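Side-chain contacts in putative hydrolase (PDB 4XUK), which probably hydrolyses organophosphates and lactones at a two-zinc centre within a metallo-beta-lactamase fold: residues S27-L30 / P35-Q38; H40-K45 / Q226-E231; S68-D73 / Q187-I192; H273-S276 / Y282-I285. The protein carries 2 engineered substitutions. One frame throughout, in Å; residues are numbered along the deposited sequence.

Contact 1 of 4, residues S27-L30 / P35-Q38; sequences SPNL and PQQQ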
loop_
_atom_site.group_PDB
_atom_site.type_symbol
_atom_site.label_atom_id
_atom_site.label_comp_id
_atom_site.label_asym_id
_atom_site.label_seq_id
_atom_site.Cartn_x
_atom_site.Cartn_y
_atom_site.Cartn_z
ATOM N N SER A 27 9.383 -20.013 -2.809
ATOM C CA SER A 27 9.929 -20.394 -4.106
ATOM C C SER A 27 8.909 -20.161 -5.214
ATOM O O SER A 27 7.749 -20.501 -5.055
ATOM C CB SER A 27 10.318 -21.876 -4.093
ATOM O OG SER A 27 10.822 -22.258 -5.358
ATOM N N PRO A 28 9.342 -19.603 -6.358
ATOM C CA PRO A 28 8.431 -19.539 -7.511
ATOM C C PRO A 28 7.996 -20.934 -7.965
ATOM O O PRO A 28 6.967 -21.067 -8.637
ATOM C CB PRO A 28 9.286 -18.877 -8.605
ATOM C CG PRO A 28 10.715 -19.123 -8.186
ATOM C CD PRO A 28 10.679 -19.070 -6.673
ATOM N N ASN A 29 8.762 -21.960 -7.599
ATOM C CA ASN A 29 8.390 -23.332 -7.938
ATOM C C ASN A 29 7.114 -23.814 -7.246
ATOM O O ASN A 29 6.565 -24.849 -7.613
ATOM C CB ASN A 29 9.529 -24.304 -7.615
ATOM C CG ASN A 29 10.737 -24.104 -8.511
ATOM O OD1 ASN A 29 11.851 -23.873 -8.031
ATOM N ND2 ASN A 29 10.522 -24.188 -9.819
ATOM N N LEU A 30 6.649 -23.089 -6.232
ATOM C CA LEU A 30 5.421 -23.489 -5.546
ATOM C C LEU A 30 4.190 -23.277 -6.426
ATOM O O LEU A 30 3.141 -23.880 -6.189
ATOM C CB LEU A 30 5.277 -22.762 -4.206
ATOM C CG LEU A 30 6.347 -23.069 -3.159
ATOM C CD1 LEU A 30 6.118 -22.247 -1.902
ATOM C CD2 LEU A 30 6.387 -24.557 -2.817
ATOM N N PRO A 35 4.510 -22.932 -16.678
ATOM C CA PRO A 35 5.943 -22.910 -16.967
ATOM C C PRO A 35 6.606 -21.843 -16.120
ATOM O O PRO A 35 6.067 -20.735 -16.014
ATOM C CB PRO A 35 5.993 -22.498 -18.437
ATOM C CG PRO A 35 4.690 -22.939 -18.998
ATOM C CD PRO A 35 3.705 -22.683 -17.885
ATOM N N GLN A 36 7.740 -22.182 -15.515
ATOM C CA GLN A 36 8.448 -21.253 -14.647
ATOM C C GLN A 36 8.831 -19.966 -15.366
ATOM O O GLN A 36 8.907 -18.901 -14.740
ATOM C CB GLN A 36 9.677 -21.928 -14.029
ATOM C CG GLN A 36 9.328 -22.779 -12.803
ATOM C CD GLN A 36 8.767 -21.928 -11.661
ATOM O OE1 GLN A 36 9.456 -21.057 -11.129
ATOM N NE2 GLN A 36 7.515 -22.170 -11.296
ATOM N N GLN A 37 9.067 -20.053 -16.673
ATOM C CA GLN A 37 9.382 -18.856 -17.451
ATOM C C GLN A 37 8.224 -17.846 -17.412
ATOM O O GLN A 37 8.455 -16.635 -17.318
ATOM C CB GLN A 37 9.729 -19.234 -18.899
ATOM C CG GLN A 37 10.215 -18.060 -19.760
ATOM C CD GLN A 37 11.586 -17.532 -19.352
ATOM O OE1 GLN A 37 11.852 -16.332 -19.440
ATOM N NE2 GLN A 37 12.463 -18.422 -18.920
ATOM N N GLN A 38 6.984 -18.340 -17.465
ATOM C CA GLN A 38 5.813 -17.452 -17.428
ATOM C C GLN A 38 5.593 -16.900 -16.026
ATOM O O GLN A 38 5.131 -15.764 -15.863
ATOM C CB GLN A 38 4.550 -18.177 -17.907
ATOM C CG GLN A 38 4.541 -18.464 -19.398
ATOM C CD GLN A 38 3.414 -19.403 -19.799
ATOM O OE1 GLN A 38 2.358 -19.442 -19.161
ATOM N NE2 GLN A 38 3.643 -20.177 -20.849
#
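Gln36, in the first turn of helix 36-45, folds its side chain toward the 3-10 turn formed by residues 28-30 and meets Pro28 and Asn29 there. From CB the chain runs to CG, which lies beside the backbone N, and a second bend at chi2 (-64°) carries the amide across the two partner side chains at roughly a right angle. CG passes 3.5 Å from Asn29 ND2, and CD lies 3.4 Å from the same nitrogen. The planes of the two amides are inclined by 42°, with no hydrogen bond between them. Farther out the amide divides its contacts: OE1 rests 3.3 Å from Pro28 CB, against the pyrrolidine ring, while NE2 donates to the backbone O of Pro28 at 2.9 Å. That donor stands above the carbonyl plane, 55° out of it. Within the turn, Ser27 OG accepts from the backbone N of Asn29, an ST turn. Pro28 also packs on Val39 and His40 of the helix. The only hydrogen bond across the contact is uncharged and off the lone-pair direction, and it probably holds the turn only modestly, alongside the packing of Pro28 on the helix.

Contact 2 of 4, residues H40-K45 / Q226-E231; sequences HEILKK and QFDRPE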
loop_
_atom_site.group_PDB
_atom_site.type_symbol
_atom_site.label_atom_id
_atom_site.label_comp_id
_atom_site.label_asym_id
_atom_site.label_seq_id
_atom_site.Cartn_x
_atom_site.Cartn_y
_atom_site.Cartn_z
ATOM N N HIS A 40 8.066 -16.213 -14.039
ATOM C CA HIS A 40 9.037 -15.128 -13.962
ATOM C C HIS A 40 8.637 -13.900 -14.779
ATOM O O HIS A 40 8.883 -12.768 -14.356
ATOM C CB HIS A 40 10.459 -15.616 -14.292
ATOM C CG HIS A 40 11.052 -16.468 -13.216
ATOM N ND1 HIS A 40 11.291 -15.991 -11.943
ATOM C CD2 HIS A 40 11.424 -17.772 -13.206
ATOM C CE1 HIS A 40 11.794 -16.960 -11.199
ATOM N NE2 HIS A 40 11.881 -18.053 -11.941
ATOM N N GLU A 41 8.006 -14.120 -15.931
ATOM C CA GLU A 41 7.428 -13.017 -16.702
ATOM C C GLU A 41 6.431 -12.213 -15.863
ATOM O O GLU A 41 6.513 -10.983 -15.782
ATOM C CB GLU A 41 6.733 -13.568 -17.950
ATOM C CG GLU A 41 7.712 -14.052 -19.023
ATOM C CD GLU A 41 7.060 -14.988 -20.033
ATOM O OE1 GLU A 41 7.794 -15.707 -20.753
ATOM O OE2 GLU A 41 5.814 -14.998 -20.099
ATOM N N ILE A 42 5.493 -12.906 -15.225
ATOM C CA ILE A 42 4.484 -12.218 -14.419
ATOM C C ILE A 42 5.132 -11.483 -13.239
ATOM O O ILE A 42 4.805 -10.324 -12.974
ATOM C CB ILE A 42 3.351 -13.180 -13.992
ATOM C CG1 ILE A 42 2.604 -13.693 -15.230
ATOM C CG2 ILE A 42 2.372 -12.488 -13.051
ATOM C CD1 ILE A 42 1.731 -14.916 -14.990
ATOM N N LEU A 43 6.073 -12.131 -12.556
ATOM C CA LEU A 43 6.759 -11.489 -11.431
ATOM C C LEU A 43 7.536 -10.228 -11.867
ATOM O O LEU A 43 7.611 -9.237 -11.133
ATOM C CB LEU A 43 7.681 -12.499 -10.738
ATOM C CG LEU A 43 7.017 -13.668 -10.010
ATOM C CD1 LEU A 43 8.052 -14.656 -9.494
ATOM C CD2 LEU A 43 6.162 -13.157 -8.862
ATOM N N LYS A 44 8.121 -10.264 -13.058
ATOM C CA LYS A 44 8.853 -9.106 -13.555
ATOM C C LYS A 44 7.921 -7.935 -13.848
ATOM O O LYS A 44 8.288 -6.785 -13.617
ATOM C CB LYS A 44 9.657 -9.472 -14.803
ATOM C CG LYS A 44 10.940 -10.228 -14.522
ATOM C CD LYS A 44 11.554 -10.720 -15.828
ATOM C CE LYS A 44 12.997 -11.166 -15.644
ATOM N NZ LYS A 44 13.118 -12.655 -15.683
ATOM N N LYS A 45 6.722 -8.219 -14.359
ATOM C CA LYS A 45 5.745 -7.159 -14.598
ATOM C C LYS A 45 5.425 -6.429 -13.293
ATOM O O LYS A 45 5.286 -5.198 -13.269
ATOM C CB LYS A 45 4.467 -7.735 -15.219
ATOM C CG LYS A 45 3.194 -6.931 -14.907
ATOM C CD LYS A 45 1.943 -7.616 -15.456
ATOM C CE LYS A 45 0.674 -6.891 -15.025
ATOM N NZ LYS A 45 -0.578 -7.582 -15.458
ATOM N N GLN A 226 -1.355 -15.344 -9.532
ATOM C CA GLN A 226 -2.717 -15.869 -9.448
ATOM C C GLN A 226 -3.811 -14.844 -9.745
ATOM O O GLN A 226 -5.003 -15.160 -9.681
ATOM C CB GLN A 226 -2.940 -16.542 -8.095
ATOM C CG GLN A 226 -2.042 -17.744 -7.870
ATOM C CD GLN A 226 -2.060 -18.188 -6.428
ATOM O OE1 GLN A 226 -1.738 -17.413 -5.533
ATOM N NE2 GLN A 226 -2.467 -19.426 -6.194
ATOM N N PHE A 227 -3.421 -13.618 -10.075
ATOM C CA PHE A 227 -4.395 -12.674 -10.613
ATOM C C PHE A 227 -4.334 -12.632 -12.144
ATOM O O PHE A 227 -5.371 -12.720 -12.803
ATOM C CB PHE A 227 -4.249 -11.279 -9.984
ATOM C CG PHE A 227 -4.999 -11.127 -8.675
ATOM C CD1 PHE A 227 -4.520 -11.723 -7.512
ATOM C CD2 PHE A 227 -6.191 -10.415 -8.617
ATOM C CE1 PHE A 227 -5.209 -11.599 -6.309
ATOM C CE2 PHE A 227 -6.891 -10.285 -7.409
ATOM C CZ PHE A 227 -6.390 -10.880 -6.258
ATOM N N ASP A 228 -3.137 -12.509 -12.712
ATOM C CA ASP A 228 -2.987 -12.575 -14.168
ATOM C C ASP A 228 -3.362 -13.963 -14.691
ATOM O O ASP A 228 -3.935 -14.088 -15.773
ATOM C CB ASP A 228 -1.542 -12.245 -14.580
ATOM C CG ASP A 228 -1.182 -10.785 -14.367
ATOM O OD1 ASP A 228 -1.849 -10.106 -13.556
ATOM O OD2 ASP A 228 -0.211 -10.314 -15.006
ATOM N N ARG A 229 -3.038 -15.000 -13.921
ATOM C CA ARG A 229 -3.369 -16.367 -14.302
ATOM C C ARG A 229 -4.086 -17.086 -13.158
ATOM O O ARG A 229 -3.499 -17.945 -12.498
ATOM C CB ARG A 229 -2.094 -17.119 -14.672
ATOM C CG ARG A 229 -2.344 -18.375 -15.484
ATOM C CD ARG A 229 -2.436 -18.042 -16.968
ATOM N NE ARG A 229 -1.150 -17.572 -17.458
ATOM C CZ ARG A 229 -0.324 -18.296 -18.208
ATOM N NH1 ARG A 229 -0.660 -19.527 -18.588
ATOM N NH2 ARG A 229 0.835 -17.780 -18.591
ATOM N N PRO A 230 -5.372 -16.759 -12.933
ATOM C CA PRO A 230 -6.083 -17.261 -11.750
ATOM C C PRO A 230 -6.218 -18.788 -11.700
ATOM O O PRO A 230 -6.493 -19.324 -10.632
ATOM C CB PRO A 230 -7.469 -16.611 -11.867
ATOM C CG PRO A 230 -7.631 -16.278 -13.302
ATOM C CD PRO A 230 -6.244 -15.928 -13.785
ATOM N N GLU A 231 -6.014 -19.471 -12.804
ATOM C CA GLU A 231 -6.034 -20.932 -12.871
ATOM C C GLU A 231 -4.820 -21.605 -12.251
ATOM O O GLU A 231 -4.775 -22.758 -12.133
ATOM C CB GLU A 231 -6.251 -21.379 -14.301
ATOM C CG GLU A 231 -5.087 -21.072 -15.187
ATOM C CD GLU A 231 -5.171 -19.735 -15.935
ATOM O OE1 GLU A 231 -4.704 -19.728 -17.072
ATOM O OE2 GLU A 231 -5.645 -18.722 -15.416
#
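A surface salt bridge, with the Ile42 side chain packed beside the carboxylate, joins Lys45 and Ile42 of helix 36-45 to Asp228, at the end of the short helix 225-228. The two segments lie far apart in sequence, and the contact fastens the helix from the N-terminal part of the chain to the region that follows strand 211-215. Lys45 and Asp228 approach from opposite directions. Extended beyond CG, the lysine chain spans the gap from the helix and brings NZ to the carboxylate, where it donates to OD2 of Asp228 at 2.8 Å. The bond arrives on the syn side of OD2, 28° out of the carboxylate plane. CD and CE of Lys45 also lie against OD2 of Asp228, each at 3.5 Å. The other oxygen, OD1, is hydrogen-bonded to Tyr46 OH, so both ends of the carboxylate have partners from consecutive residues. Ile42, one helical turn before Lys45, slides past the aspartate in the opposite sense: its CG2 branch lies 3.9 Å from Asp228 OD2, and its CD1 is 4.4 Å from CB of Arg229. The guanidinium of Arg229 is modelled implausibly close to Gln38, a doubtful bond, while Lys45 also packs on Tyr275 of the second subunit. With an ammonium on one oxygen and a phenol on the other, Asp228 would be expected to remain ionised, its rotation limited by the two partners.

Contact 3 of 4, residues S68-D73 / Q187-I192; sequences SLILID and QGFKVI. Engineered in segment 68-73: Ile70 (natural residue Val).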
loop_
_atom_site.group_PDB
_atom_site.type_symbol
_atom_site.label_atom_id
_atom_site.label_comp_id
_atom_site.label_asym_id
_atom_site.label_seq_id
_atom_site.Cartn_x
_atom_site.Cartn_y
_atom_site.Cartn_z
ATOM N N SER A 68 -18.851 -5.709 19.836
ATOM C CA SER A 68 -17.915 -6.819 19.784
ATOM C C SER A 68 -16.680 -6.503 18.954
ATOM O O SER A 68 -16.701 -5.650 18.055
ATOM C CB SER A 68 -18.596 -8.082 19.244
ATOM O OG SER A 68 -19.634 -8.511 20.110
ATOM N N LEU A 69 -15.604 -7.203 19.285
ATOM C CA LEU A 69 -14.355 -7.111 18.564
ATOM C C LEU A 69 -14.023 -8.521 18.122
ATOM O O LEU A 69 -13.838 -9.426 18.948
ATOM C CB LEU A 69 -13.263 -6.576 19.479
ATOM C CG LEU A 69 -11.923 -6.287 18.808
ATOM C CD1 LEU A 69 -12.088 -5.219 17.724
ATOM C CD2 LEU A 69 -10.913 -5.864 19.849
ATOM N N ILE A 70 -13.971 -8.726 16.816
ATOM C CA ILE A 70 -13.742 -10.063 16.326
ATOM C C ILE A 70 -12.434 -10.172 15.511
ATOM O O ILE A 70 -12.104 -9.300 14.700
ATOM C CB ILE A 70 -15.030 -10.617 15.629
ATOM C CG1 ILE A 70 -14.755 -11.035 14.217
ATOM C CG2 ILE A 70 -16.209 -9.640 15.702
ATOM C CD1 ILE A 70 -14.383 -12.411 14.213
ATOM N N LEU A 71 -11.669 -11.230 15.776
ATOM C CA LEU A 71 -10.390 -11.434 15.108
ATOM C C LEU A 71 -10.526 -12.522 14.044
ATOM O O LEU A 71 -11.064 -13.603 14.304
ATOM C CB LEU A 71 -9.314 -11.806 16.143
ATOM C CG LEU A 71 -7.880 -12.092 15.686
ATOM C CD1 LEU A 71 -7.265 -10.859 15.050
ATOM C CD2 LEU A 71 -7.015 -12.585 16.852
ATOM N N ILE A 72 -10.059 -12.232 12.835
ATOM C CA ILE A 72 -10.204 -13.180 11.729
ATOM C C ILE A 72 -8.834 -13.680 11.285
ATOM O O ILE A 72 -8.079 -12.971 10.602
ATOM C CB ILE A 72 -11.037 -12.560 10.594
ATOM C CG1 ILE A 72 -12.368 -12.060 11.179
ATOM C CG2 ILE A 72 -11.291 -13.569 9.487
ATOM C CD1 ILE A 72 -13.279 -11.346 10.212
ATOM N N ASP A 73 -8.528 -14.915 11.698
ATOM C CA ASP A 73 -7.166 -15.477 11.685
ATOM C C ASP A 73 -6.242 -14.745 12.673
ATOM O O ASP A 73 -6.606 -13.698 13.200
ATOM C CB ASP A 73 -6.591 -15.576 10.256
ATOM C CG ASP A 73 -7.350 -16.582 9.409
ATOM O OD1 ASP A 73 -8.062 -17.431 10.006
ATOM O OD2 ASP A 73 -7.262 -16.517 8.160
ATOM N N GLN A 187 -21.830 -13.775 14.967
ATOM C CA GLN A 187 -21.578 -12.357 15.241
ATOM C C GLN A 187 -21.925 -11.477 14.049
ATOM O O GLN A 187 -21.279 -10.449 13.815
ATOM C CB GLN A 187 -20.114 -12.128 15.633
ATOM C CG GLN A 187 -19.720 -12.712 16.985
ATOM C CD GLN A 187 -20.044 -11.776 18.142
ATOM O OE1 GLN A 187 -21.013 -11.014 18.091
ATOM N NE2 GLN A 187 -19.235 -11.838 19.195
ATOM N N GLY A 188 -22.932 -11.894 13.288
ATOM C CA GLY A 188 -23.357 -11.143 12.122
ATOM C C GLY A 188 -22.548 -11.460 10.879
ATOM O O GLY A 188 -22.823 -10.914 9.809
ATOM N N PHE A 189 -21.549 -12.329 11.017
ATOM C CA PHE A 189 -20.776 -12.774 9.863
ATOM C C PHE A 189 -21.444 -13.973 9.215
ATOM O O PHE A 189 -21.944 -14.864 9.909
ATOM C CB PHE A 189 -19.339 -13.148 10.260
ATOM C CG PHE A 189 -18.485 -11.967 10.648
ATOM C CD1 PHE A 189 -18.628 -11.362 11.895
ATOM C CD2 PHE A 189 -17.539 -11.467 9.766
ATOM C CE1 PHE A 189 -17.835 -10.275 12.258
ATOM C CE2 PHE A 189 -16.747 -10.392 10.116
ATOM C CZ PHE A 189 -16.895 -9.787 11.362
ATOM N N LYS A 190 -21.455 -14.005 7.900
ATOM C CA LYS A 190 -21.916 -15.150 7.169
ATOM C C LYS A 190 -20.773 -16.080 6.738
ATOM O O LYS A 190 -19.787 -15.661 6.228
ATOM C CB LYS A 190 -22.733 -14.730 5.998
ATOM C CG LYS A 190 -23.167 -15.888 5.200
ATOM C CD LYS A 190 -24.060 -15.486 4.078
ATOM C CE LYS A 190 -24.302 -16.641 3.147
ATOM N NZ LYS A 190 -25.483 -16.216 2.389
ATOM N N VAL A 191 -20.947 -17.354 6.969
ATOM C CA VAL A 191 -19.890 -18.296 6.619
ATOM C C VAL A 191 -20.077 -18.818 5.191
ATOM O O VAL A 191 -21.186 -19.165 4.776
ATOM C CB VAL A 191 -19.750 -19.442 7.666
ATOM C CG1 VAL A 191 -19.609 -18.861 9.069
ATOM C CG2 VAL A 191 -20.925 -20.394 7.618
ATOM N N ILE A 192 -18.986 -18.836 4.432
ATOM C CA ILE A 192 -19.040 -19.220 3.029
ATOM C C ILE A 192 -18.051 -20.333 2.746
ATOM O O ILE A 192 -16.846 -20.198 3.008
ATOM C CB ILE A 192 -18.768 -18.001 2.115
ATOM C CG1 ILE A 192 -19.782 -16.895 2.432
ATOM C CG2 ILE A 192 -18.811 -18.390 0.639
ATOM C CD1 ILE A 192 -19.552 -15.614 1.680
#
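The two central sheets of the metallo-beta-lactamase sandwich meet here, with Ile70 and Ile72 of strand 69-72 packing on Phe189 of strand 189-193. The phenyl ring reaches between the sheets and touches both isoleucines obliquely. Ile70, an engineered residue, slides past the ring in the opposite direction, its CG1 3.7 Å from CE1 of Phe189 and its CG2 3.9 Å from the same ring atom. The side chains of Ile72 and Phe189 approach from opposite directions, and Ile72 touches with its terminal methyl, CD1 lying 3.6 Å from CE2 of Phe189. CG1 of Ile72 stands beside its backbone N (chi1 -54°), and the extended second torsion sends CD1 outward to the ring. In the alpha-beta/beta-alpha fold of this family the two sheets face each other in this way, and Val63 and Leu105 from the first sheet and Leu206 from the second also pack on Phe189. At the end of strand 69-72, Asp73 hydrogen-bonds to His113, a zinc ligand. A polar contact lies at the beginning of the strand: Ser68 OG donates a weak, long hydrogen bond to OE1 of Gln187 (3.5 Å). The stronger partner of this glutamine is Thr103 on strand 103-105, whose OG1 is hydrogen-bonded to NE2.

Contact 4 of 4, residues H273-S276 / Y282-I285; sequences HTYS and YQWI. Engineered in segment 273-276: Thr274 (natural residue Ile).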
loop_
_atom_site.group_PDB
_atom_site.type_symbol
_atom_site.label_atom_id
_atom_site.label_comp_id
_atom_site.label_asym_id
_atom_site.label_seq_id
_atom_site.Cartn_x
_atom_site.Cartn_y
_atom_site.Cartn_z
ATOM N N HIS A 273 -9.809 -4.479 -3.690
ATOM C CA HIS A 273 -10.911 -4.944 -4.516
ATOM C C HIS A 273 -10.321 -5.661 -5.723
ATOM O O HIS A 273 -9.132 -5.504 -6.012
ATOM C CB HIS A 273 -11.721 -3.750 -4.995
ATOM C CG HIS A 273 -12.378 -2.977 -3.891
ATOM N ND1 HIS A 273 -11.714 -2.017 -3.156
ATOM C CD2 HIS A 273 -13.642 -3.017 -3.405
ATOM C CE1 HIS A 273 -12.543 -1.494 -2.266
ATOM N NE2 HIS A 273 -13.719 -2.079 -2.400
ATOM N N THR A 274 -11.128 -6.457 -6.422
ATOM C CA THR A 274 -10.631 -7.071 -7.653
ATOM C C THR A 274 -11.373 -6.597 -8.891
ATOM O O THR A 274 -12.611 -6.532 -8.923
ATOM C CB THR A 274 -10.555 -8.629 -7.594
ATOM O OG1 THR A 274 -11.190 -9.207 -8.743
ATOM C CG2 THR A 274 -11.206 -9.150 -6.368
ATOM N N TYR A 275 -10.587 -6.237 -9.899
ATOM C CA TYR A 275 -11.114 -5.809 -11.183
ATOM C C TYR A 275 -10.810 -6.875 -12.212
ATOM O O TYR A 275 -9.814 -7.593 -12.088
ATOM C CB TYR A 275 -10.444 -4.502 -11.602
ATOM C CG TYR A 275 -10.634 -4.138 -13.058
ATOM C CD1 TYR A 275 -11.806 -3.534 -13.496
ATOM C CD2 TYR A 275 -9.632 -4.387 -13.993
ATOM C CE1 TYR A 275 -11.982 -3.195 -14.818
ATOM C CE2 TYR A 275 -9.792 -4.043 -15.327
ATOM C CZ TYR A 275 -10.973 -3.453 -15.731
ATOM O OH TYR A 275 -11.152 -3.120 -17.048
ATOM N N SER A 276 -11.675 -6.978 -13.218
ATOM C CA SER A 276 -11.415 -7.817 -14.383
ATOM C C SER A 276 -11.949 -7.136 -15.642
ATOM O O SER A 276 -13.079 -6.650 -15.664
ATOM C CB SER A 276 -12.083 -9.180 -14.230
ATOM O OG SER A 276 -11.824 -9.986 -15.368
ATOM N N TYR A 282 -7.528 -11.155 -13.668
ATOM C CA TYR A 282 -8.011 -10.242 -12.640
ATOM C C TYR A 282 -6.869 -9.341 -12.229
ATOM O O TYR A 282 -5.712 -9.670 -12.477
ATOM C CB TYR A 282 -8.547 -11.031 -11.444
ATOM C CG TYR A 282 -9.737 -11.875 -11.817
ATOM C CD1 TYR A 282 -11.022 -11.366 -11.721
ATOM C CD2 TYR A 282 -9.576 -13.166 -12.299
ATOM C CE1 TYR A 282 -12.117 -12.122 -12.083
ATOM C CE2 TYR A 282 -10.670 -13.932 -12.660
ATOM C CZ TYR A 282 -11.934 -13.399 -12.548
ATOM O OH TYR A 282 -13.032 -14.143 -12.900
ATOM N N GLN A 283 -7.193 -8.201 -11.619
ATOM C CA GLN A 283 -6.170 -7.273 -11.138
ATOM C C GLN A 283 -6.504 -6.852 -9.706
ATOM O O GLN A 283 -7.652 -6.507 -9.405
ATOM C CB GLN A 283 -6.065 -6.046 -12.058
ATOM C CG GLN A 283 -5.018 -5.009 -11.608
ATOM C CD GLN A 283 -4.936 -3.792 -12.535
ATOM O OE1 GLN A 283 -5.330 -3.856 -13.698
ATOM N NE2 GLN A 283 -4.424 -2.674 -12.011
ATOM N N TRP A 284 -5.511 -6.919 -8.821
ATOM C CA TRP A 284 -5.694 -6.565 -7.424
ATOM C C TRP A 284 -5.523 -5.064 -7.295
ATOM O O TRP A 284 -4.464 -4.531 -7.646
ATOM C CB TRP A 284 -4.635 -7.275 -6.577
ATOM C CG TRP A 284 -4.570 -6.853 -5.139
ATOM C CD1 TRP A 284 -3.526 -6.230 -4.504
ATOM C CD2 TRP A 284 -5.588 -7.035 -4.151
ATOM N NE1 TRP A 284 -3.842 -6.013 -3.174
ATOM C CE2 TRP A 284 -5.103 -6.500 -2.938
ATOM C CE3 TRP A 284 -6.862 -7.597 -4.175
ATOM C CZ2 TRP A 284 -5.856 -6.515 -1.758
ATOM C CZ3 TRP A 284 -7.608 -7.607 -3.008
ATOM C CH2 TRP A 284 -7.101 -7.075 -1.816
ATOM N N ILE A 285 -6.560 -4.392 -6.797
ATOM C CA ILE A 285 -6.502 -2.956 -6.550
ATOM C C ILE A 285 -6.420 -2.727 -5.039
ATOM O O ILE A 285 -7.420 -2.872 -4.339
ATOM C CB ILE A 285 -7.777 -2.250 -7.057
ATOM C CG1 ILE A 285 -8.215 -2.784 -8.433
ATOM C CG2 ILE A 285 -7.563 -0.756 -7.091
ATOM C CD1 ILE A 285 -7.153 -2.604 -9.511
HETATM O O HOH W 1 -9.103 -0.961 -3.597
#
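Ser276 OG lies over one face of the Tyr282 ring, and its CB is 3.5 Å from CD1 of the tyrosine; the hydroxyl is hydrogen-bonded to Gly279 N and Ser281 O in the hairpin loop. Thr274, an engineered residue, approaches the same ring obliquely, its OG1 3.7 Å from Tyr282 CD1; this buried hydroxyl has no polar partner in the model. Thr274 and Trp284 form a non-hydrogen-bonded pair of the antiparallel hairpin. With CG of Trp284 anti to the backbone N (chi1 171°), the six-membered ring is brought against the backbone of His273, CE3 lying 3.6 Å from His273 O. The reverse face bears His273, Tyr275, Gln283 and Ile285, where Tyr275 CB packs 4.2 Å from Ile285 CG1. His273 and Ile285, like Tyr275 and Gln283, are hydrogen-bonded pairs; the shortest of their four bonds runs from Gln283 N to Tyr275 O (2.7 Å). At the edge of the His273 ring, in its plane, a water lies 2.9 Å from ND1 and donates to Ile285 O, and the ring stacks on Tyr47 of the second subunit. Helices 240-257 and 225-228 cover the Thr274 and Tyr282 side, and the hairpin ends the sheet beside strand 260-262.

From the N terminus, contact 1 closes a short loop between strand 14-26 and helix 36-45. Contact 2 opens on that same helix and closes a far longer loop at residues 226-231; the two touch where Pro28 packs on His40. Contact 3 is nested inside this long loop and joins the two large sheets on the opposite side of the chain's centre, its centre about 31 Å from that of contact 2. Contact 4 follows in series as a local hairpin at the edge of the second sheet, which contact 3 also reaches. It adjoins contact 2 through Phe227, whose backbone O probably accepts a hydrogen bond from Tyr282 N, and through Pro230.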